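Local coordinates for protein orotidine 5'-phosphate decarboxylase (PDB 4DBD) that probably catalyses the decarboxylation of orotidine 5'-monophosphate to UMP, the final step of de novo UMP synthesis, as a homodimeric TIM-barrel enzyme, at residues K3-I7 and I203-I207; L14-K20 and E46-D52; D64-K70 and G92-L97; N107-V113 and P136-G142; I127-R132 and Y152-F156. All coordinates share one frame; numbering follows the deposited sequence.

Contact 1: residues K3-I7 and I203-I207; sequences KSRVI and INKII
The carboxamide of Asn-204 is the flat group at the centre, and its oxygen OD1 gathers the polar side of the contact. OD1 stands 2.9 Å from Ser-4 OG, and the CG2 methyl of Val-6 comes to 3.4 Å from the same OD1. A water gives its proton to Asn-204 OD1 at 2.8 Å and accepts from Arg-5 N at 2.9 Å. The amide nitrogen ND2 turns to Glu-25 O, which Ser-4 OG also approaches. Arg-5 contributes its CB, next to Ile-207 CG2, while its guanidinium leads off to Asp-182 O. With OG anti to the backbone N (chi1 -178°), Ser-4 closes an ST turn: Val-6 N donates to Ser-4 OG at 3.1 Å (159° at the hydrogen). Beside this polar group, Val-6 CG2 touches Ile-207 CD1 at 3.8 Å and Ile-203 CG2 at 4.2 Å. With an alanine at Asn-204, the bridging water would probably lose its acceptor and Glu-25 O one of its donors. In the TIM barrel the contact joins strand 6-10, through Val-6 and the residues leading into it, to helix 196-210. The chemistry implies a polar, water-bridged side where the contact is partly exposed, and aliphatic packing where Val-6 and Ile-207 are buried.

Contact 2: residues L14-K20 and E46-D52; sequences LSYQVLK and ELLIGLD
Leu-19 and Leu-47 open the apolar part, their side chains crossing at about a right angle with Leu-19 CD1 3.8 Å from Leu-47 CG. Next to them, Leu-51 CD2 lies against Leu-19 CB at 3.7 Å and against Lys-20 CD at 3.5 Å. The aromatic part is Tyr-16, whose ring meets Leu-47 O at its edge, CD1 to O being 3.3 Å; that buried carbonyl oxygen has no hydrogen-bond partner in the model. Tyr-16 OH reaches Gly-50 CA at 3.0 Å, where a CB would collide with the hydroxyl. Among polar contacts, Lys-20 folds back through chi2 (-61°) and chi3 (-66°), bringing NZ to Gly-50 O in a weak 3.2 Å hydrogen bond; its stronger partner is Glu-23, which also accepts from Asp-52 N. Ser-15 is the N-cap, its OG accepting from Val-18 N. In the TIM barrel this surface contact sets helix 16-22 against helix 41-48 and the residues following, Leu-19 reaching Leu-8 and Met-10 of strand 6-10 and Leu-51 reaching Ile-29 of strand 28-32.

Contact 3: residues D64-K70 and G92-L97; sequences DIGYIMK and GSLDEL
Gly-66 and Ser-93 bring two outer helices of the TIM barrel, 66-73 and 90-103, to a CA-CA distance of 4.1 Å; the short segments cross at -42°. Gly-66 N, at the start of its helix, donates to Gly-92 O at 2.9 Å (155° at the hydrogen). The next amide, Tyr-67 N, is satisfied by a water that in turn donates to Glu-96 OE1. The same oxygen takes a second water, which accepts from Lys-70 NZ; a third water joins Lys-70 NZ to Glu-96 O. The lysine and glutamate charges thus pair through water, NZ and OE1 being 4.9 Å apart. Ser-93 OG donates to Asp-64 O at 2.8 Å, tilted 23° from the carbonyl plane. Asp-64, a predicted active-site residue, receives Ile-65 N on the anti lone pair of OD1 (2.7 Å), whereas OD2 makes a salt bridge to Lys-61 of the second subunit. This contact therefore lies beside the probable dimer-shared active site. Asp-64 N donates weakly to Met-69 SD, and the Met-69 CE methyl, swung across by the bend at chi3, ends 3.3 Å from Ser-93 OG and 4.1 Å from Leu-97 CB.

Contact 4: residues N107-V113 and P136-G142; sequences NLYLVAV and PKGIVVG
Tyr-109 lays its ring over Gly-138, whose N is 3.9 Å above the ring plane toward the rim; CD1 approaches Gly-138 CA at 3.4 Å. The side chain of Lys-137 runs beside the tyrosine, pointing the same way, and puts NZ 2.9 Å from Tyr-109 OH, both groups binding Glu-55. Were Tyr-109 a leucine, Glu-55 would probably lose its hydroxyl donor and Lys-137 the flat wall along its chain. Turned to the other face, Leu-110 crosses Pro-136 at about a right angle, CD1 to CG 3.8 Å. These are neighbouring parallel strands of the TIM barrel, 107-113 and 138-141, joined by helix 124-134 in a beta-alpha-beta unit. Val-140 N donates to Leu-110 O at 2.8 Å. A beta bulge follows: Val-140 O accepts from Ala-112 N (2.9 Å) and Val-113 N (3.3 Å), and the register shifts by one. Val-111 and Val-140, on the Tyr-109 face, meet obliquely through their CG2 methyls, while Val-113 CB and CG2 each lie 4.0 Å from Val-141 CG1 on the face of Leu-110.

Contact 5: residues I127-R132 and Y152-F156; sequences IKNVIR and YRRDF
Lys-128 stretches its extended chain across one face of Tyr-152, CE lying 3.8 Å from the ring centroid and 24° off the normal, a CH-pi contact. NZ also stands over that face in cation-pi geometry, but it is modelled too close to Asp-155 OD2, so the place of both atoms, and their salt bridge, is doubtful. Within 152-156, Arg-154 NE makes a salt bridge to Asp-155 OD1 at 2.6 Å, with the carboxylate oxygen in the guanidinium plane. Tyr-152 OH is buried without a polar partner, 3.9 Å from Ile-127 CG2. The pair belongs to the outer helical layer of the TIM barrel, where helices 124-134 and 146-155 flank strand 138-141 and Tyr-152 reaches inward onto Ile-139 and Ala-112. Phe-156, just past its helix, points toward helix 124-134: with CG anti to the carbonyl carbon (chi1 -58°), CE1 lies 3.7 Å from Ile-131 CG2. Arg-132 CG sits at the ring edge, also 3.7 Å from Phe-156 CE1, and the guanidinium plane is turned 27° from the ring. A water over one Phe-156 ring face, toward the rim, accepts from Arg-132 NE at 2.8 Å and donates to Asp-155 O.

Overall arrangement
Contact 4 is the buried one, two barrel strands about 8 Å from the chain centre, and backbone hydrogen bonds dominate it. The other four lie farther out, 15 to 19 Å from that centre; contact 1 ties a strand start to a helix, the others involve the helical layer. Contact 2 is a surface contact, while contacts 1, 3 and 5 are partly buried. Contacts 3, 4 and 5 are contiguous: Leu-94 meets both Leu-110 and Val-130, and Tyr-152 packs on Val-113. Helix 124-134 of contact 5 connects the two strands of contact 4, and helix 146-155 follows them. Contact 3 alone touches the second subunit, and three waters link its groups, whereas contact 5 relies on aromatic faces.

Contact 1: residues K3-I7 and I203-I207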
# COMPACT_ATOMS: atom_id res chain seq x y z
N LYS A 3 11.52 30.13 3.17
CA LYS A 3 11.59 28.71 3.50
C LYS A 3 11.13 27.81 2.36
O LYS A 3 10.28 28.19 1.55
CB LYS A 3 10.79 28.41 4.77
CG LYS A 3 11.51 28.77 6.05
CD LYS A 3 12.80 27.96 6.20
CE LYS A 3 13.65 28.45 7.37
NZ LYS A 3 14.66 27.43 7.80
N SER A 4 11.70 26.61 2.30
CA SER A 4 11.41 25.66 1.23
C SER A 4 9.99 25.12 1.30
O SER A 4 9.40 25.01 2.37
CB SER A 4 12.41 24.50 1.24
OG SER A 4 12.16 23.60 0.17
N ARG A 5 9.46 24.79 0.13
CA ARG A 5 8.13 24.24 -0.00
C ARG A 5 8.24 22.82 -0.53
O ARG A 5 7.25 22.23 -0.97
CB ARG A 5 7.34 25.06 -1.02
CG ARG A 5 7.14 26.50 -0.62
CD ARG A 5 5.95 26.61 0.28
NE ARG A 5 5.51 27.99 0.44
CZ ARG A 5 4.24 28.37 0.49
NH1 ARG A 5 3.28 27.46 0.38
NH2 ARG A 5 3.92 29.65 0.64
N VAL A 6 9.46 22.30 -0.54
CA VAL A 6 9.72 20.99 -1.14
C VAL A 6 9.78 19.85 -0.14
O VAL A 6 10.44 19.95 0.90
CB VAL A 6 11.03 20.98 -1.96
CG1 VAL A 6 11.35 19.57 -2.42
CG2 VAL A 6 10.94 21.93 -3.14
N ILE A 7 9.09 18.76 -0.46
CA ILE A 7 9.23 17.52 0.30
C ILE A 7 9.97 16.54 -0.60
O ILE A 7 9.48 16.20 -1.69
CB ILE A 7 7.86 16.92 0.71
CG1 ILE A 7 7.17 17.81 1.74
CG2 ILE A 7 8.04 15.51 1.26
CD1 ILE A 7 5.70 17.50 1.94
N ILE A 203 15.51 24.29 -8.01
CA ILE A 203 14.06 24.11 -7.88
C ILE A 203 13.47 25.02 -6.81
O ILE A 203 12.41 25.61 -7.00
CB ILE A 203 13.73 22.64 -7.55
CG1 ILE A 203 14.05 21.75 -8.76
CG2 ILE A 203 12.27 22.51 -7.10
CD1 ILE A 203 14.10 20.27 -8.44
N ASN A 204 14.15 25.13 -5.67
CA ASN A 204 13.73 26.06 -4.65
C ASN A 204 13.64 27.48 -5.21
O ASN A 204 12.67 28.20 -4.95
CB ASN A 204 14.66 26.02 -3.43
CG ASN A 204 14.32 24.88 -2.48
OD1 ASN A 204 13.19 24.39 -2.45
ND2 ASN A 204 15.31 24.46 -1.69
N LYS A 205 14.65 27.88 -5.98
CA LYS A 205 14.64 29.22 -6.58
C LYS A 205 13.45 29.39 -7.52
O LYS A 205 12.76 30.41 -7.47
CB LYS A 205 15.94 29.51 -7.33
CG LYS A 205 17.18 29.63 -6.44
CD LYS A 205 18.39 30.01 -7.28
CE LYS A 205 19.69 29.66 -6.59
NZ LYS A 205 20.63 29.02 -7.55
N ILE A 206 13.22 28.40 -8.38
CA ILE A 206 12.09 28.44 -9.30
C ILE A 206 10.78 28.61 -8.55
O ILE A 206 9.90 29.40 -8.95
CB ILE A 206 12.01 27.14 -10.15
CG1 ILE A 206 13.17 27.10 -11.15
CG2 ILE A 206 10.68 27.06 -10.89
CD1 ILE A 206 13.42 25.72 -11.75
N ILE A 207 10.63 27.88 -7.46
CA ILE A 207 9.39 27.91 -6.71
C ILE A 207 9.17 29.25 -6.02
O ILE A 207 8.07 29.80 -6.07
CB ILE A 207 9.32 26.75 -5.70
CG1 ILE A 207 9.20 25.43 -6.46
CG2 ILE A 207 8.14 26.94 -4.75
CD1 ILE A 207 9.21 24.20 -5.58
O HOH W 1 10.73 25.70 -2.30

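Contact 2: residues L14-K20 and E46-D52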
# COMPACT_ATOMS: atom_id res chain seq x y z
N LEU A 14 19.92 8.44 -0.74
CA LEU A 14 20.86 9.55 -0.78
C LEU A 14 21.75 9.48 0.46
O LEU A 14 21.33 8.99 1.50
CB LEU A 14 20.13 10.90 -0.83
CG LEU A 14 19.52 11.31 -2.17
CD1 LEU A 14 19.06 12.75 -2.13
CD2 LEU A 14 20.53 11.11 -3.29
N SER A 15 22.99 9.97 0.36
CA SER A 15 23.92 9.85 1.48
C SER A 15 23.51 10.75 2.63
O SER A 15 22.81 11.74 2.44
CB SER A 15 25.34 10.21 1.04
OG SER A 15 25.53 11.61 1.15
N TYR A 16 23.99 10.42 3.83
CA TYR A 16 23.67 11.21 5.00
C TYR A 16 24.16 12.64 4.87
O TYR A 16 23.49 13.58 5.28
CB TYR A 16 24.25 10.57 6.26
CG TYR A 16 23.77 11.21 7.55
CD1 TYR A 16 22.57 10.83 8.12
CD2 TYR A 16 24.51 12.20 8.18
CE1 TYR A 16 22.12 11.41 9.30
CE2 TYR A 16 24.08 12.79 9.35
CZ TYR A 16 22.88 12.39 9.91
OH TYR A 16 22.43 12.98 11.08
N GLN A 17 25.36 12.81 4.30
CA GLN A 17 25.93 14.15 4.17
C GLN A 17 25.07 15.05 3.27
O GLN A 17 24.83 16.21 3.60
CB GLN A 17 27.38 14.09 3.67
CG GLN A 17 28.28 13.24 4.55
CD GLN A 17 28.23 13.65 6.01
OE1 GLN A 17 28.17 14.84 6.33
NE2 GLN A 17 28.24 12.67 6.91
N VAL A 18 24.61 14.50 2.15
CA VAL A 18 23.69 15.22 1.26
C VAL A 18 22.43 15.67 1.98
O VAL A 18 22.02 16.84 1.88
CB VAL A 18 23.29 14.34 0.05
CG1 VAL A 18 22.15 14.98 -0.74
CG2 VAL A 18 24.49 14.08 -0.85
N LEU A 19 21.81 14.76 2.72
CA LEU A 19 20.57 15.08 3.42
C LEU A 19 20.78 16.19 4.45
O LEU A 19 19.88 16.99 4.69
CB LEU A 19 19.98 13.82 4.07
CG LEU A 19 19.66 12.71 3.07
CD1 LEU A 19 19.24 11.41 3.76
CD2 LEU A 19 18.58 13.16 2.09
N LYS A 20 21.97 16.26 5.04
CA LYS A 20 22.24 17.29 6.05
C LYS A 20 22.27 18.70 5.48
O LYS A 20 21.89 19.66 6.17
CB LYS A 20 23.52 16.98 6.84
CG LYS A 20 23.38 15.80 7.79
CD LYS A 20 22.31 16.05 8.84
CE LYS A 20 22.70 17.19 9.78
NZ LYS A 20 21.68 17.42 10.86
N GLU A 46 18.53 4.58 10.56
CA GLU A 46 19.81 5.25 10.80
C GLU A 46 19.96 6.48 9.91
O GLU A 46 20.39 7.54 10.35
CB GLU A 46 20.96 4.27 10.53
CG GLU A 46 22.33 4.89 10.72
CD GLU A 46 23.45 3.88 10.62
OE1 GLU A 46 23.16 2.68 10.39
OE2 GLU A 46 24.62 4.27 10.78
N LEU A 47 19.61 6.33 8.64
CA LEU A 47 19.74 7.41 7.67
C LEU A 47 19.00 8.68 8.10
O LEU A 47 19.44 9.79 7.82
CB LEU A 47 19.24 6.95 6.30
CG LEU A 47 19.53 7.88 5.12
CD1 LEU A 47 21.01 8.18 5.01
CD2 LEU A 47 19.01 7.29 3.81
N LEU A 48 17.86 8.50 8.77
CA LEU A 48 16.96 9.61 9.06
C LEU A 48 17.16 10.28 10.43
O LEU A 48 16.47 11.25 10.75
CB LEU A 48 15.51 9.14 8.94
CG LEU A 48 15.07 8.83 7.51
CD1 LEU A 48 13.76 8.07 7.52
CD2 LEU A 48 14.96 10.11 6.69
N ILE A 49 18.09 9.76 11.21
CA ILE A 49 18.19 10.13 12.62
C ILE A 49 18.49 11.61 12.94
O ILE A 49 17.70 12.26 13.63
CB ILE A 49 19.18 9.23 13.37
CG1 ILE A 49 18.49 7.92 13.77
CG2 ILE A 49 19.72 9.93 14.61
CD1 ILE A 49 19.41 6.90 14.42
N GLY A 50 19.60 12.14 12.43
CA GLY A 50 20.00 13.49 12.80
C GLY A 50 19.28 14.62 12.08
O GLY A 50 19.39 15.78 12.47
N LEU A 51 18.52 14.28 11.03
CA LEU A 51 17.97 15.28 10.12
C LEU A 51 16.97 16.24 10.76
O LEU A 51 15.97 15.81 11.34
CB LEU A 51 17.32 14.58 8.92
CG LEU A 51 18.19 13.56 8.19
CD1 LEU A 51 17.46 12.99 6.98
CD2 LEU A 51 19.52 14.18 7.76
N ASP A 52 17.25 17.53 10.65
CA ASP A 52 16.34 18.55 11.15
C ASP A 52 15.42 19.08 10.06
O ASP A 52 15.66 20.16 9.49
CB ASP A 52 17.11 19.72 11.78
CG ASP A 52 16.18 20.82 12.29
OD1 ASP A 52 15.15 20.49 12.93
OD2 ASP A 52 16.46 22.01 12.04

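Contact 3: residues D64-K70 and G92-L97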
# COMPACT_ATOMS: atom_id res chain seq x y z
N ASP A 64 -5.21 -0.94 3.90
CA ASP A 64 -5.63 -2.24 4.40
C ASP A 64 -6.60 -2.03 5.55
O ASP A 64 -7.00 -0.90 5.84
CB ASP A 64 -4.40 -3.06 4.84
CG ASP A 64 -4.57 -4.55 4.59
OD1 ASP A 64 -5.68 -5.07 4.83
OD2 ASP A 64 -3.60 -5.21 4.14
N ILE A 65 -7.01 -3.12 6.18
CA ILE A 65 -7.82 -3.03 7.37
C ILE A 65 -6.99 -2.41 8.51
O ILE A 65 -5.75 -2.38 8.45
CB ILE A 65 -8.35 -4.41 7.80
CG1 ILE A 65 -7.18 -5.32 8.17
CG2 ILE A 65 -9.16 -5.03 6.67
CD1 ILE A 65 -7.63 -6.62 8.85
N GLY A 66 -7.69 -1.94 9.54
CA GLY A 66 -7.07 -1.18 10.61
C GLY A 66 -5.98 -1.95 11.31
O GLY A 66 -4.89 -1.42 11.53
N TYR A 67 -6.27 -3.20 11.68
CA TYR A 67 -5.29 -4.03 12.37
C TYR A 67 -3.96 -4.08 11.62
O TYR A 67 -2.89 -3.96 12.22
CB TYR A 67 -5.82 -5.46 12.58
CG TYR A 67 -4.75 -6.48 12.91
CD1 TYR A 67 -4.12 -6.48 14.15
CD2 TYR A 67 -4.38 -7.45 11.99
CE1 TYR A 67 -3.13 -7.42 14.46
CE2 TYR A 67 -3.40 -8.40 12.28
CZ TYR A 67 -2.78 -8.37 13.52
OH TYR A 67 -1.81 -9.31 13.81
N ILE A 68 -4.03 -4.22 10.30
CA ILE A 68 -2.82 -4.35 9.50
C ILE A 68 -2.11 -3.01 9.36
O ILE A 68 -0.89 -2.94 9.45
CB ILE A 68 -3.12 -4.91 8.09
CG1 ILE A 68 -3.65 -6.35 8.17
CG2 ILE A 68 -1.91 -4.80 7.19
CD1 ILE A 68 -2.67 -7.35 8.72
N MET A 69 -2.87 -1.94 9.13
CA MET A 69 -2.24 -0.63 9.02
C MET A 69 -1.55 -0.22 10.30
O MET A 69 -0.47 0.36 10.27
CB MET A 69 -3.25 0.42 8.57
CG MET A 69 -3.60 0.23 7.11
SD MET A 69 -4.61 1.54 6.38
CE MET A 69 -6.01 1.56 7.49
N LYS A 70 -2.18 -0.52 11.43
CA LYS A 70 -1.55 -0.25 12.73
C LYS A 70 -0.29 -1.11 12.95
O LYS A 70 0.71 -0.63 13.47
CB LYS A 70 -2.58 -0.44 13.86
CG LYS A 70 -3.65 0.65 13.87
CD LYS A 70 -4.89 0.20 14.62
CE LYS A 70 -4.58 -0.27 16.03
NZ LYS A 70 -5.86 -0.66 16.73
N GLY A 92 -13.44 0.34 10.39
CA GLY A 92 -12.62 -0.86 10.40
C GLY A 92 -11.33 -0.70 9.61
O GLY A 92 -10.59 -1.67 9.39
N SER A 93 -11.06 0.52 9.16
CA SER A 93 -9.84 0.81 8.41
C SER A 93 -9.26 2.14 8.88
O SER A 93 -8.51 2.19 9.85
CB SER A 93 -10.11 0.78 6.91
OG SER A 93 -8.95 1.06 6.15
N LEU A 94 -9.63 3.24 8.24
CA LEU A 94 -9.05 4.52 8.63
C LEU A 94 -9.41 4.99 10.04
O LEU A 94 -8.60 5.68 10.69
CB LEU A 94 -9.33 5.60 7.59
CG LEU A 94 -8.60 5.40 6.26
CD1 LEU A 94 -9.17 6.34 5.22
CD2 LEU A 94 -7.08 5.61 6.42
N ASP A 95 -10.59 4.65 10.55
CA ASP A 95 -10.92 5.10 11.91
C ASP A 95 -9.95 4.52 12.94
O ASP A 95 -9.46 5.23 13.82
CB ASP A 95 -12.40 4.89 12.30
CG ASP A 95 -12.84 3.43 12.23
OD1 ASP A 95 -12.01 2.53 11.96
OD2 ASP A 95 -14.03 3.17 12.48
N GLU A 96 -9.64 3.24 12.80
CA GLU A 96 -8.75 2.56 13.71
C GLU A 96 -7.32 3.09 13.60
O GLU A 96 -6.62 3.22 14.60
CB GLU A 96 -8.78 1.05 13.46
CG GLU A 96 -10.09 0.42 13.85
CD GLU A 96 -10.16 -1.06 13.55
OE1 GLU A 96 -9.12 -1.65 13.20
OE2 GLU A 96 -11.26 -1.63 13.68
N LEU A 97 -6.89 3.39 12.37
CA LEU A 97 -5.56 3.96 12.17
C LEU A 97 -5.47 5.37 12.76
O LEU A 97 -4.47 5.72 13.39
CB LEU A 97 -5.20 3.98 10.68
CG LEU A 97 -3.86 4.62 10.33
CD1 LEU A 97 -2.69 3.87 10.95
CD2 LEU A 97 -3.69 4.73 8.80
O HOH W 2 -9.02 -4.09 11.86
O HOH W 3 -7.06 1.81 16.84
O HOH W 4 -7.12 -2.41 14.99

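Contact 4: residues N107-V113 and P136-G142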
# COMPACT_ATOMS: atom_id res chain seq x y z
N ASN A 107 0.87 12.38 12.68
CA ASN A 107 -0.06 12.99 11.74
C ASN A 107 -0.47 12.00 10.64
O ASN A 107 0.32 11.13 10.25
CB ASN A 107 0.58 14.21 11.06
CG ASN A 107 1.00 15.28 12.04
OD1 ASN A 107 0.24 15.68 12.92
ND2 ASN A 107 2.24 15.75 11.89
N LEU A 108 -1.69 12.16 10.13
CA LEU A 108 -2.18 11.36 9.01
C LEU A 108 -2.42 12.26 7.81
O LEU A 108 -3.00 13.34 7.93
CB LEU A 108 -3.50 10.65 9.39
CG LEU A 108 -4.21 9.79 8.35
CD1 LEU A 108 -3.31 8.64 7.86
CD2 LEU A 108 -5.55 9.25 8.87
N TYR A 109 -1.92 11.83 6.65
CA TYR A 109 -2.23 12.47 5.36
C TYR A 109 -2.99 11.46 4.52
O TYR A 109 -2.56 10.30 4.41
CB TYR A 109 -0.93 12.83 4.64
CG TYR A 109 -0.21 14.02 5.22
CD1 TYR A 109 -0.32 15.27 4.61
CD2 TYR A 109 0.57 13.91 6.36
CE1 TYR A 109 0.33 16.37 5.13
CE2 TYR A 109 1.23 15.01 6.88
CZ TYR A 109 1.10 16.24 6.26
OH TYR A 109 1.74 17.34 6.77
N LEU A 110 -4.10 11.88 3.90
CA LEU A 110 -4.88 10.95 3.09
C LEU A 110 -4.76 11.26 1.60
O LEU A 110 -4.77 12.42 1.19
CB LEU A 110 -6.35 10.98 3.50
CG LEU A 110 -6.73 10.50 4.90
CD1 LEU A 110 -8.23 10.63 5.09
CD2 LEU A 110 -6.28 9.04 5.12
N VAL A 111 -4.62 10.22 0.79
CA VAL A 111 -4.52 10.39 -0.65
C VAL A 111 -5.88 10.71 -1.26
O VAL A 111 -6.83 9.93 -1.15
CB VAL A 111 -3.95 9.12 -1.31
CG1 VAL A 111 -3.98 9.27 -2.83
CG2 VAL A 111 -2.53 8.89 -0.81
N ALA A 112 -5.99 11.88 -1.89
CA ALA A 112 -7.28 12.30 -2.46
C ALA A 112 -7.31 12.14 -3.98
O ALA A 112 -8.29 11.62 -4.53
CB ALA A 112 -7.62 13.75 -2.07
N VAL A 113 -6.27 12.64 -4.64
CA VAL A 113 -6.17 12.53 -6.09
C VAL A 113 -4.74 12.14 -6.47
O VAL A 113 -3.78 12.72 -5.98
CB VAL A 113 -6.49 13.87 -6.78
CG1 VAL A 113 -6.53 13.68 -8.30
CG2 VAL A 113 -7.80 14.42 -6.26
N PRO A 136 -7.91 14.40 8.70
CA PRO A 136 -6.45 14.21 8.72
C PRO A 136 -5.72 15.54 8.87
O PRO A 136 -6.32 16.59 8.70
CB PRO A 136 -6.16 13.58 7.35
CG PRO A 136 -7.29 14.09 6.46
CD PRO A 136 -8.50 14.13 7.37
N LYS A 137 -4.43 15.49 9.19
CA LYS A 137 -3.59 16.68 9.17
C LYS A 137 -3.54 17.25 7.75
O LYS A 137 -3.60 18.47 7.55
CB LYS A 137 -2.17 16.34 9.63
CG LYS A 137 -1.13 17.43 9.33
CD LYS A 137 -0.90 18.35 10.52
CE LYS A 137 0.13 19.43 10.19
NZ LYS A 137 1.05 19.01 9.10
N GLY A 138 -3.45 16.36 6.78
CA GLY A 138 -3.24 16.76 5.40
C GLY A 138 -3.82 15.80 4.38
O GLY A 138 -4.34 14.73 4.73
N ILE A 139 -3.74 16.20 3.11
CA ILE A 139 -4.20 15.37 2.01
C ILE A 139 -3.23 15.49 0.85
O ILE A 139 -2.57 16.53 0.67
CB ILE A 139 -5.63 15.76 1.53
CG1 ILE A 139 -5.68 17.25 1.20
CG2 ILE A 139 -6.67 15.39 2.61
CD1 ILE A 139 -7.05 17.71 0.71
N VAL A 140 -3.14 14.42 0.07
CA VAL A 140 -2.25 14.38 -1.08
C VAL A 140 -3.09 14.63 -2.32
O VAL A 140 -4.01 13.87 -2.61
CB VAL A 140 -1.57 12.98 -1.18
CG1 VAL A 140 -0.57 12.95 -2.33
CG2 VAL A 140 -0.89 12.62 0.13
N VAL A 141 -2.81 15.72 -3.04
CA VAL A 141 -3.52 16.02 -4.29
C VAL A 141 -2.52 16.18 -5.43
O VAL A 141 -1.67 17.07 -5.40
CB VAL A 141 -4.37 17.30 -4.18
CG1 VAL A 141 -5.26 17.42 -5.41
CG2 VAL A 141 -5.23 17.26 -2.92
N GLY A 142 -2.63 15.31 -6.43
CA GLY A 142 -1.66 15.23 -7.52
C GLY A 142 -1.28 16.54 -8.19
O GLY A 142 -2.15 17.38 -8.47
O HOH W 5 -3.60 13.59 11.64

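Contact 5: residues I127-R132 and Y152-F156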
# COMPACT_ATOMS: atom_id res chain seq x y z
N ILE A 127 -14.50 10.18 -1.60
CA ILE A 127 -13.21 10.45 -0.99
C ILE A 127 -13.26 11.71 -0.12
O ILE A 127 -12.75 11.73 0.99
CB ILE A 127 -12.08 10.50 -2.07
CG1 ILE A 127 -11.62 9.06 -2.38
CG2 ILE A 127 -10.90 11.32 -1.57
CD1 ILE A 127 -10.90 8.89 -3.71
N LYS A 128 -13.91 12.77 -0.61
CA LYS A 128 -14.08 13.97 0.20
C LYS A 128 -14.82 13.69 1.50
O LYS A 128 -14.45 14.20 2.56
CB LYS A 128 -14.77 15.08 -0.60
CG LYS A 128 -13.86 15.68 -1.65
CD LYS A 128 -14.51 16.83 -2.41
CE LYS A 128 -13.57 17.38 -3.48
NZ LYS A 128 -14.06 18.66 -4.07
N ASN A 129 -15.86 12.87 1.43
CA ASN A 129 -16.57 12.46 2.64
C ASN A 129 -15.69 11.69 3.62
O ASN A 129 -15.74 11.91 4.82
CB ASN A 129 -17.80 11.63 2.28
CG ASN A 129 -18.90 12.47 1.71
OD1 ASN A 129 -18.87 13.69 1.84
ND2 ASN A 129 -19.86 11.83 1.05
N VAL A 130 -14.91 10.76 3.10
CA VAL A 130 -13.95 10.06 3.95
C VAL A 130 -13.03 11.07 4.63
O VAL A 130 -12.78 10.99 5.84
CB VAL A 130 -13.13 9.04 3.15
CG1 VAL A 130 -12.01 8.49 3.99
CG2 VAL A 130 -14.04 7.92 2.66
N ILE A 131 -12.52 12.03 3.86
CA ILE A 131 -11.61 13.02 4.43
C ILE A 131 -12.31 13.85 5.50
O ILE A 131 -11.74 14.15 6.55
CB ILE A 131 -10.99 13.92 3.34
CG1 ILE A 131 -10.06 13.07 2.46
CG2 ILE A 131 -10.24 15.08 3.95
CD1 ILE A 131 -9.65 13.75 1.14
N ARG A 132 -13.56 14.23 5.24
CA ARG A 132 -14.34 14.97 6.23
C ARG A 132 -14.56 14.22 7.55
O ARG A 132 -14.46 14.81 8.62
CB ARG A 132 -15.67 15.41 5.63
CG ARG A 132 -15.52 16.45 4.55
CD ARG A 132 -16.80 16.58 3.75
NE ARG A 132 -16.68 17.59 2.72
CZ ARG A 132 -17.13 17.45 1.47
NH1 ARG A 132 -17.75 16.33 1.12
NH2 ARG A 132 -16.97 18.42 0.60
N TYR A 152 -9.74 21.30 -3.97
CA TYR A 152 -9.50 20.77 -2.63
C TYR A 152 -9.10 21.87 -1.65
O TYR A 152 -9.48 21.83 -0.48
CB TYR A 152 -8.50 19.61 -2.63
CG TYR A 152 -9.17 18.28 -2.88
CD1 TYR A 152 -9.47 17.86 -4.16
CD2 TYR A 152 -9.54 17.46 -1.82
CE1 TYR A 152 -10.10 16.65 -4.40
CE2 TYR A 152 -10.18 16.24 -2.04
CZ TYR A 152 -10.45 15.85 -3.33
OH TYR A 152 -11.09 14.65 -3.57
N ARG A 153 -8.37 22.88 -2.12
CA ARG A 153 -7.99 23.99 -1.25
C ARG A 153 -9.24 24.75 -0.81
O ARG A 153 -9.34 25.19 0.33
CB ARG A 153 -7.00 24.92 -1.94
CG ARG A 153 -6.77 26.24 -1.21
CD ARG A 153 -6.35 26.02 0.23
NE ARG A 153 -5.03 25.41 0.30
CZ ARG A 153 -4.61 24.64 1.30
NH1 ARG A 153 -5.40 24.37 2.33
NH2 ARG A 153 -3.38 24.13 1.26
N ARG A 154 -10.18 24.90 -1.73
CA ARG A 154 -11.46 25.54 -1.45
C ARG A 154 -12.26 24.72 -0.44
O ARG A 154 -12.81 25.26 0.52
CB ARG A 154 -12.27 25.67 -2.75
CG ARG A 154 -13.78 25.83 -2.54
CD ARG A 154 -14.57 25.49 -3.80
NE ARG A 154 -14.70 24.05 -4.03
CZ ARG A 154 -14.95 23.51 -5.22
NH1 ARG A 154 -15.09 24.29 -6.28
NH2 ARG A 154 -15.06 22.19 -5.35
N ASP A 155 -12.31 23.41 -0.66
CA ASP A 155 -13.12 22.51 0.16
C ASP A 155 -12.51 22.25 1.53
O ASP A 155 -13.21 21.87 2.46
CB ASP A 155 -13.34 21.18 -0.56
CG ASP A 155 -14.13 21.32 -1.85
OD1 ASP A 155 -14.79 22.37 -2.05
OD2 ASP A 155 -14.09 20.38 -2.67
N PHE A 156 -11.21 22.44 1.65
CA PHE A 156 -10.50 22.13 2.89
C PHE A 156 -9.47 23.22 3.19
O PHE A 156 -8.27 22.98 3.14
CB PHE A 156 -9.85 20.73 2.80
CG PHE A 156 -10.84 19.62 2.51
CD1 PHE A 156 -11.52 18.98 3.55
CD2 PHE A 156 -11.09 19.21 1.21
CE1 PHE A 156 -12.43 17.97 3.30
CE2 PHE A 156 -12.01 18.19 0.95
CZ PHE A 156 -12.68 17.57 1.99
O HOH W 6 -15.79 20.17 2.34